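Local coordinates for penicillin-binding protein 2 (Pbp2) (Helicobacter pylori, PDB 5LP5), which probably cross-links peptidoglycan as a penicillin-binding transpeptidase that helps set cell shape, and binds the rod shape-determining protein MreC through its N-terminal region, at residues G123-Y127 and A128-P132; G167-L171 and Q172-D176; Y307-G310 and S311-M315. One frame throughout, in Å; residues are numbered along the deposited sequence.

Interaction 1: G123-Y127 and A128-P132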
loop_
_atom_site.group_PDB
_atom_site.type_symbol
_atom_site.label_atom_id
_atom_site.label_comp_id
_atom_site.label_asym_id
_atom_site.label_seq_id
_atom_site.Cartn_x
_atom_site.Cartn_y
_atom_site.Cartn_z
ATOM N N GLY A 123 -9.391 11.549 6.595
ATOM C CA GLY A 123 -8.476 10.473 6.249
ATOM C C GLY A 123 -9.141 9.551 5.255
ATOM O O GLY A 123 -10.331 9.692 4.952
ATOM N N PHE A 124 -8.354 8.626 4.709
ATOM C CA PHE A 124 -8.842 7.674 3.717
ATOM C C PHE A 124 -9.635 8.375 2.644
ATOM O O PHE A 124 -10.855 8.282 2.629
ATOM C CB PHE A 124 -9.757 6.654 4.375
ATOM C CG PHE A 124 -9.038 5.541 5.049
ATOM C CD1 PHE A 124 -7.733 5.697 5.523
ATOM C CD2 PHE A 124 -9.687 4.327 5.234
ATOM C CE1 PHE A 124 -7.085 4.653 6.161
ATOM C CE2 PHE A 124 -9.050 3.284 5.869
ATOM C CZ PHE A 124 -7.745 3.448 6.335
ATOM N N ILE A 125 -8.943 9.093 1.773
ATOM C CA ILE A 125 -9.556 9.728 0.624
ATOM C C ILE A 125 -9.053 9.009 -0.627
ATOM O O ILE A 125 -7.844 8.895 -0.815
ATOM C CB ILE A 125 -9.141 11.189 0.515
ATOM C CG1 ILE A 125 -9.230 11.858 1.872
ATOM C CG2 ILE A 125 -9.988 11.875 -0.545
ATOM C CD1 ILE A 125 -8.743 13.283 1.883
ATOM N N PRO A 126 -9.964 8.509 -1.474
ATOM C CA PRO A 126 -9.486 7.826 -2.668
ATOM C C PRO A 126 -8.783 8.772 -3.627
ATOM O O PRO A 126 -9.075 9.976 -3.671
ATOM C CB PRO A 126 -10.757 7.263 -3.293
ATOM C CG PRO A 126 -11.713 7.144 -2.165
ATOM C CD PRO A 126 -11.405 8.307 -1.265
ATOM N N TYR A 127 -7.832 8.217 -4.373
ATOM C CA TYR A 127 -7.011 9.014 -5.267
ATOM C C TYR A 127 -7.938 9.772 -6.210
ATOM O O TYR A 127 -7.747 10.952 -6.457
ATOM C CB TYR A 127 -6.039 8.114 -6.028
ATOM C CG TYR A 127 -4.748 8.764 -6.447
ATOM C CD1 TYR A 127 -3.578 8.511 -5.769
ATOM C CD2 TYR A 127 -4.693 9.592 -7.558
ATOM C CE1 TYR A 127 -2.386 9.096 -6.153
ATOM C CE2 TYR A 127 -3.510 10.183 -7.960
ATOM C CZ TYR A 127 -2.359 9.939 -7.249
ATOM O OH TYR A 127 -1.169 10.529 -7.625
ATOM N N ALA A 128 -8.962 9.090 -6.700
ATOM C CA ALA A 128 -9.834 9.654 -7.714
ATOM C C ALA A 128 -10.668 10.777 -7.152
ATOM O O ALA A 128 -10.988 11.729 -7.848
ATOM C CB ALA A 128 -10.722 8.582 -8.320
ATOM N N THR A 129 -11.022 10.668 -5.894
ATOM C CA THR A 129 -11.741 11.738 -5.230
ATOM C C THR A 129 -10.898 13.017 -5.104
ATOM O O THR A 129 -11.431 14.128 -5.119
ATOM C CB THR A 129 -12.167 11.280 -3.824
ATOM O OG1 THR A 129 -12.880 10.040 -3.949
ATOM C CG2 THR A 129 -12.989 12.356 -3.118
ATOM N N MET A 130 -9.587 12.831 -4.964
ATOM C CA MET A 130 -8.641 13.923 -4.751
ATOM C C MET A 130 -8.357 14.647 -6.080
ATOM O O MET A 130 -7.857 15.772 -6.131
ATOM C CB MET A 130 -7.347 13.349 -4.160
ATOM C CG MET A 130 -6.257 14.381 -3.875
ATOM S SD MET A 130 -6.708 15.747 -2.775
ATOM C CE MET A 130 -6.817 14.790 -1.280
ATOM N N GLN A 131 -8.717 13.987 -7.160
ATOM C CA GLN A 131 -8.340 14.430 -8.472
ATOM C C GLN A 131 -8.775 15.887 -8.769
ATOM O O GLN A 131 -7.946 16.689 -9.206
ATOM C CB GLN A 131 -8.813 13.412 -9.505
ATOM C CG GLN A 131 -7.907 13.287 -10.712
ATOM C CD GLN A 131 -6.549 12.661 -10.422
ATOM O OE1 GLN A 131 -5.557 13.377 -10.331
ATOM N NE2 GLN A 131 -6.492 11.330 -10.319
ATOM N N PRO A 132 -10.044 16.253 -8.512
ATOM C CA PRO A 132 -10.439 17.667 -8.649
ATOM C C PRO A 132 -10.120 18.549 -7.433
ATOM O O PRO A 132 -10.147 19.757 -7.546
ATOM C CB PRO A 132 -11.946 17.596 -8.846
ATOM C CG PRO A 132 -12.373 16.296 -8.246
ATOM C CD PRO A 132 -11.182 15.398 -8.148
#
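Tyr127 and Gln131, one helical turn apart, meet obliquely: the amide NE2 comes to the edge of the ring, in its plane, 3.7 Å from CD2, with amide and ring planes 48° apart. The tyrosine ring is placed there because CG stands anti to the backbone N (chi1 -152°), while a bend at chi2 brings the glutamine amide to the ring edge. Both polar ends serve another chain: Tyr127 OH bonds to Phe182 O of MreC, and Gln131 OE1 to Ser158 OG of MreC. Tyr127 also packs on Gly168 and Gln131 on Phe169 of the MreC chain, so each offers a flat group for packing and a polar end for a bond.

The contact is the turn from strand 118-125 into the short helix 127-130 of the PBP dimerisation region. Here Met130 N bonds to Pro126 O, 3.2 Å away and in the carbonyl plane, and more weakly to Tyr127 O. Proline, lacking an N-H, fits the entrance to a helix; its ring crosses Thr129, whose OG1 lies 3.5 Å from Pro126 CD. Ile125 sets its side chain at about a right angle to Thr129, Ile125 CG2 lying 4.0 Å from Thr129 CB. The other branch of Ile125 ends at CD1, 4.0 Å from Met130 CE, the methionine chain bending twice to bring its methyl to this buried apolar meeting beside Phe71.

Interaction 2: G167-L171 and Q172-D176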
loop_
_atom_site.group_PDB
_atom_site.type_symbol
_atom_site.label_atom_id
_atom_site.label_comp_id
_atom_site.label_asym_id
_atom_site.label_seq_id
_atom_site.Cartn_x
_atom_site.Cartn_y
_atom_site.Cartn_z
ATOM N N GLY A 167 -4.292 -3.477 11.936
ATOM C CA GLY A 167 -5.121 -2.464 12.571
ATOM C C GLY A 167 -4.297 -1.380 13.230
ATOM O O GLY A 167 -3.069 -1.375 13.138
ATOM N N VAL A 168 -4.984 -0.463 13.906
ATOM C CA VAL A 168 -4.316 0.623 14.619
ATOM C C VAL A 168 -3.582 0.047 15.815
ATOM O O VAL A 168 -4.148 -0.732 16.568
ATOM C CB VAL A 168 -5.310 1.709 15.111
ATOM C CG1 VAL A 168 -4.579 2.760 15.922
ATOM C CG2 VAL A 168 -6.000 2.378 13.942
ATOM N N ALA A 169 -2.324 0.443 15.973
ATOM C CA ALA A 169 -1.522 0.050 17.125
ATOM C C ALA A 169 -2.290 0.328 18.404
ATOM O O ALA A 169 -2.656 1.469 18.660
ATOM C CB ALA A 169 -0.198 0.811 17.141
ATOM N N SER A 170 -2.558 -0.713 19.184
ATOM C CA SER A 170 -3.117 -0.536 20.513
ATOM C C SER A 170 -2.016 0.019 21.412
ATOM O O SER A 170 -0.824 -0.162 21.135
ATOM C CB SER A 170 -3.623 -1.865 21.071
ATOM O OG SER A 170 -2.547 -2.642 21.571
ATOM N N LEU A 171 -2.406 0.689 22.491
ATOM C CA LEU A 171 -1.424 1.256 23.424
ATOM C C LEU A 171 -0.560 0.138 24.021
ATOM O O LEU A 171 0.581 0.377 24.414
ATOM C CB LEU A 171 -2.106 2.104 24.512
ATOM C CG LEU A 171 -2.490 3.544 24.103
ATOM C CD1 LEU A 171 -3.458 3.625 22.923
ATOM C CD2 LEU A 171 -3.086 4.277 25.293
ATOM N N GLN A 172 -1.098 -1.083 24.052
ATOM C CA GLN A 172 -0.338 -2.264 24.482
ATOM C C GLN A 172 0.589 -2.798 23.404
ATOM O O GLN A 172 1.629 -3.374 23.723
ATOM C CB GLN A 172 -1.270 -3.391 24.943
ATOM C CG GLN A 172 -0.565 -4.450 25.782
ATOM C CD GLN A 172 -1.411 -4.919 26.963
ATOM O OE1 GLN A 172 -2.566 -5.323 26.799
ATOM N NE2 GLN A 172 -0.839 -4.852 28.159
ATOM N N ASP A 173 0.199 -2.639 22.139
ATOM C CA ASP A 173 1.064 -2.977 20.991
ATOM C C ASP A 173 2.354 -2.123 20.942
ATOM O O ASP A 173 3.435 -2.645 20.657
ATOM C CB ASP A 173 0.291 -2.835 19.659
ATOM C CG ASP A 173 -0.413 -4.126 19.228
ATOM O OD1 ASP A 173 0.146 -5.217 19.455
ATOM O OD2 ASP A 173 -1.508 -4.052 18.620
ATOM N N LEU A 174 2.231 -0.819 21.197
ATOM C CA LEU A 174 3.383 0.099 21.205
ATOM C C LEU A 174 4.392 -0.325 22.250
ATOM O O LEU A 174 5.594 -0.167 22.062
ATOM C CB LEU A 174 2.949 1.525 21.545
ATOM C CG LEU A 174 1.917 2.258 20.688
ATOM C CD1 LEU A 174 1.760 3.661 21.265
ATOM C CD2 LEU A 174 2.304 2.304 19.217
ATOM N N LYS A 175 3.867 -0.837 23.366
ATOM C CA LYS A 175 4.654 -1.400 24.467
ATOM C C LYS A 175 5.379 -2.682 24.030
ATOM O O LYS A 175 6.571 -2.841 24.285
ATOM C CB LYS A 175 3.710 -1.694 25.641
ATOM C CG LYS A 175 4.332 -1.990 26.998
ATOM C CD LYS A 175 3.415 -2.919 27.795
ATOM C CE LYS A 175 3.610 -2.809 29.301
ATOM N NZ LYS A 175 4.918 -3.355 29.745
ATOM N N ASP A 176 4.652 -3.582 23.363
ATOM C CA ASP A 176 5.188 -4.883 22.918
ATOM C C ASP A 176 6.433 -4.764 22.051
ATOM O O ASP A 176 7.423 -5.454 22.274
ATOM C CB ASP A 176 4.132 -5.650 22.110
ATOM C CG ASP A 176 3.037 -6.246 22.973
ATOM O OD1 ASP A 176 3.190 -6.298 24.223
ATOM O OD2 ASP A 176 2.022 -6.667 22.376
#
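A serine N-cap opens helix 171-176, just after the chain leaves the short strand 166-168. Ser170 OG accepts from Asp173 N at 2.8 Å, with an N-H...O angle of 148°, the classic capping bond to the N-H three residues on. The hydroxyl can reach it because chi1 of 79° tucks OG between the backbone N and the carbonyl carbon, facing the first turn. A short side chain with an acceptor oxygen is what this position needs. The carbonyl of the same residue adds the first regular helical bond: Leu174 N meets Ser170 O at 3.1 Å, nearly along the C=O axis. Asp173 N also makes a weak bond to that oxygen, and is therefore held by both the side chain and the main chain of Ser170.

Asp173 packs its CB against the cap, 3.3 Å from Ser170 O, while its OD2 forms a salt bridge with Lys188, which also bonds to Val168 O. On the apolar side, Ala169 CB touches Leu174 CD2 at 3.6 Å; the small methyl sits close to the start of the helix, and Leu174 reaches it through its CD2 methyl. Ala169 also rests on Val186 of strand 185-187, the antiparallel partner of strand 166-168.

The cap supplies an acceptor for an N-H that has no carbonyl one turn earlier within the helix. An aspartate in the first turn, near the positive end of the helix dipole, would probably be stabilised there, and its bridge to Lys188 ties the helix start to the residue following strand 185-187.

Interaction 3: Y307-G310 and S311-M315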
loop_
_atom_site.group_PDB
_atom_site.type_symbol
_atom_site.label_atom_id
_atom_site.label_comp_id
_atom_site.label_asym_id
_atom_site.label_seq_id
_atom_site.Cartn_x
_atom_site.Cartn_y
_atom_site.Cartn_z
ATOM N N TYR A 307 -12.159 -30.882 17.547
ATOM C CA TYR A 307 -13.230 -31.812 17.218
ATOM C C TYR A 307 -12.760 -33.232 17.568
ATOM O O TYR A 307 -11.564 -33.501 17.542
ATOM C CB TYR A 307 -13.560 -31.778 15.725
ATOM C CG TYR A 307 -13.880 -30.429 15.111
ATOM C CD1 TYR A 307 -12.888 -29.649 14.541
ATOM C CD2 TYR A 307 -15.178 -29.980 15.035
ATOM C CE1 TYR A 307 -13.184 -28.434 13.954
ATOM C CE2 TYR A 307 -15.493 -28.775 14.439
ATOM C CZ TYR A 307 -14.493 -28.008 13.886
ATOM O OH TYR A 307 -14.786 -26.801 13.281
ATOM N N PRO A 308 -13.701 -34.141 17.902
ATOM C CA PRO A 308 -13.320 -35.547 18.067
ATOM C C PRO A 308 -12.890 -36.118 16.723
ATOM O O PRO A 308 -13.610 -35.956 15.737
ATOM C CB PRO A 308 -14.612 -36.230 18.565
ATOM C CG PRO A 308 -15.524 -35.130 18.968
ATOM C CD PRO A 308 -15.135 -33.917 18.172
ATOM N N PRO A 309 -11.720 -36.769 16.666
ATOM C CA PRO A 309 -11.245 -37.230 15.360
ATOM C C PRO A 309 -12.114 -38.324 14.724
ATOM O O PRO A 309 -12.207 -38.390 13.492
ATOM C CB PRO A 309 -9.825 -37.738 15.652
ATOM C CG PRO A 309 -9.822 -38.062 17.075
ATOM C CD PRO A 309 -10.789 -37.120 17.742
ATOM N N GLY A 310 -12.751 -39.146 15.556
ATOM C CA GLY A 310 -13.491 -40.300 15.086
ATOM C C GLY A 310 -12.572 -41.376 14.535
ATOM O O GLY A 310 -11.402 -41.502 14.942
ATOM N N SER A 311 -13.087 -42.132 13.567
ATOM C CA SER A 311 -12.387 -43.303 13.041
ATOM C C SER A 311 -11.008 -43.004 12.409
ATOM O O SER A 311 -10.211 -43.925 12.248
ATOM C CB SER A 311 -13.296 -44.042 12.043
ATOM O OG SER A 311 -14.566 -44.363 12.617
ATOM N N VAL A 312 -10.716 -41.741 12.068
ATOM C CA VAL A 312 -9.447 -41.383 11.379
ATOM C C VAL A 312 -8.190 -41.820 12.150
ATOM O O VAL A 312 -7.115 -42.003 11.575
ATOM C CB VAL A 312 -9.317 -39.857 11.086
ATOM C CG1 VAL A 312 -10.453 -39.355 10.227
ATOM C CG2 VAL A 312 -9.261 -39.045 12.360
ATOM N N VAL A 313 -8.346 -41.974 13.459
ATOM C CA VAL A 313 -7.246 -42.386 14.321
ATOM C C VAL A 313 -6.878 -43.867 14.168
ATOM O O VAL A 313 -5.809 -44.295 14.627
ATOM C CB VAL A 313 -7.589 -42.135 15.799
ATOM C CG1 VAL A 313 -7.998 -40.681 16.018
ATOM C CG2 VAL A 313 -8.690 -43.081 16.269
ATOM N N LYS A 314 -7.749 -44.637 13.515
ATOM C CA LYS A 314 -7.695 -46.098 13.577
ATOM C C LYS A 314 -6.384 -46.708 13.120
ATOM O O LYS A 314 -5.943 -47.699 13.701
ATOM C CB LYS A 314 -8.864 -46.723 12.819
ATOM C CG LYS A 314 -10.119 -46.768 13.667
ATOM C CD LYS A 314 -11.360 -47.218 12.913
ATOM C CE LYS A 314 -12.555 -47.200 13.861
ATOM N NZ LYS A 314 -13.819 -47.610 13.211
ATOM N N MET A 315 -5.750 -46.127 12.102
ATOM C CA MET A 315 -4.456 -46.643 11.667
ATOM C C MET A 315 -3.328 -46.298 12.670
ATOM O O MET A 315 -2.321 -47.016 12.765
ATOM C CB MET A 315 -4.121 -46.248 10.205
ATOM C CG MET A 315 -4.359 -44.802 9.750
ATOM S SD MET A 315 -6.007 -44.293 9.172
ATOM C CE MET A 315 -6.446 -45.726 8.224
#
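The chain turns sharply at Gly310, whose positive phi (69°) and psi of -150° swing it from the Pro309 loop into the 3-10 turn 311-313, where Val313 N makes a long, weak but nearly straight bond to Gly310 O at 3.4 Å. Glycine suits this bend, which has a combination of phi and psi that residues with a CB rarely adopt.

Pro309 and Val313 cross obliquely, the proline ring presenting CG and CB to one methyl of the valine, with CG 3.4 Å from Val313 CG1. Val312 meets the same proline through CG2: chi1 of -59° sets CG1 beside the backbone N and CG2 between the N and the carbonyl carbon, and Val312 CG2 sits 3.6 Å from Pro309 CB and also beside Pro309 O. Val313 CG2 in turn lies 3.4 Å from Gly310 O. The compact ring and the branched valines suit this buried turn, the valine methyls packing on the proline and against the backbone oxygens of Pro309 and Gly310.

Ser311 points away from the loop, and its OG bonds to Ser366 OG. Lys314 extends fully, forming a salt bridge with Asp368 through NZ, while its backbone N bonds to Ser311 O at 2.9 Å. Ser311 and Lys314 form the SxxK pattern at a helix start, consistent with the active-site motif of penicillin-binding transpeptidases, in which the serine would be the nucleophile.

The turn leads into helix 314-324. The side chains of Ser311 and Met315 both touch Lys513 of strand 511-517, an outermost strand, within this chain, of the five-stranded antiparallel sheet, while Met315 also packs on helix 475-493 and Val312 O bonds to Tyr447 OH of helix 441-453.

All three are local turns at helix starts in different settings. Interactions 1 and 2 share the dimerisation region, about 8 Å apart at nearest atoms; interaction 3 lies in the transpeptidase region, on the opposite side of the chain's centre. Each joins its own loop or strand end to its own helix, so no two share an element. Interaction 3 is buried, built from proline, glycine and valines beside the probable active-site serine and lysine. Interaction 2 is a surface contact led by a polar cap, with one small apolar touch and a charge paired outside it. Interaction 1 is intermediate: part is apolar against strand 63-76, and it alone touches another chain, its polar ends meeting MreC.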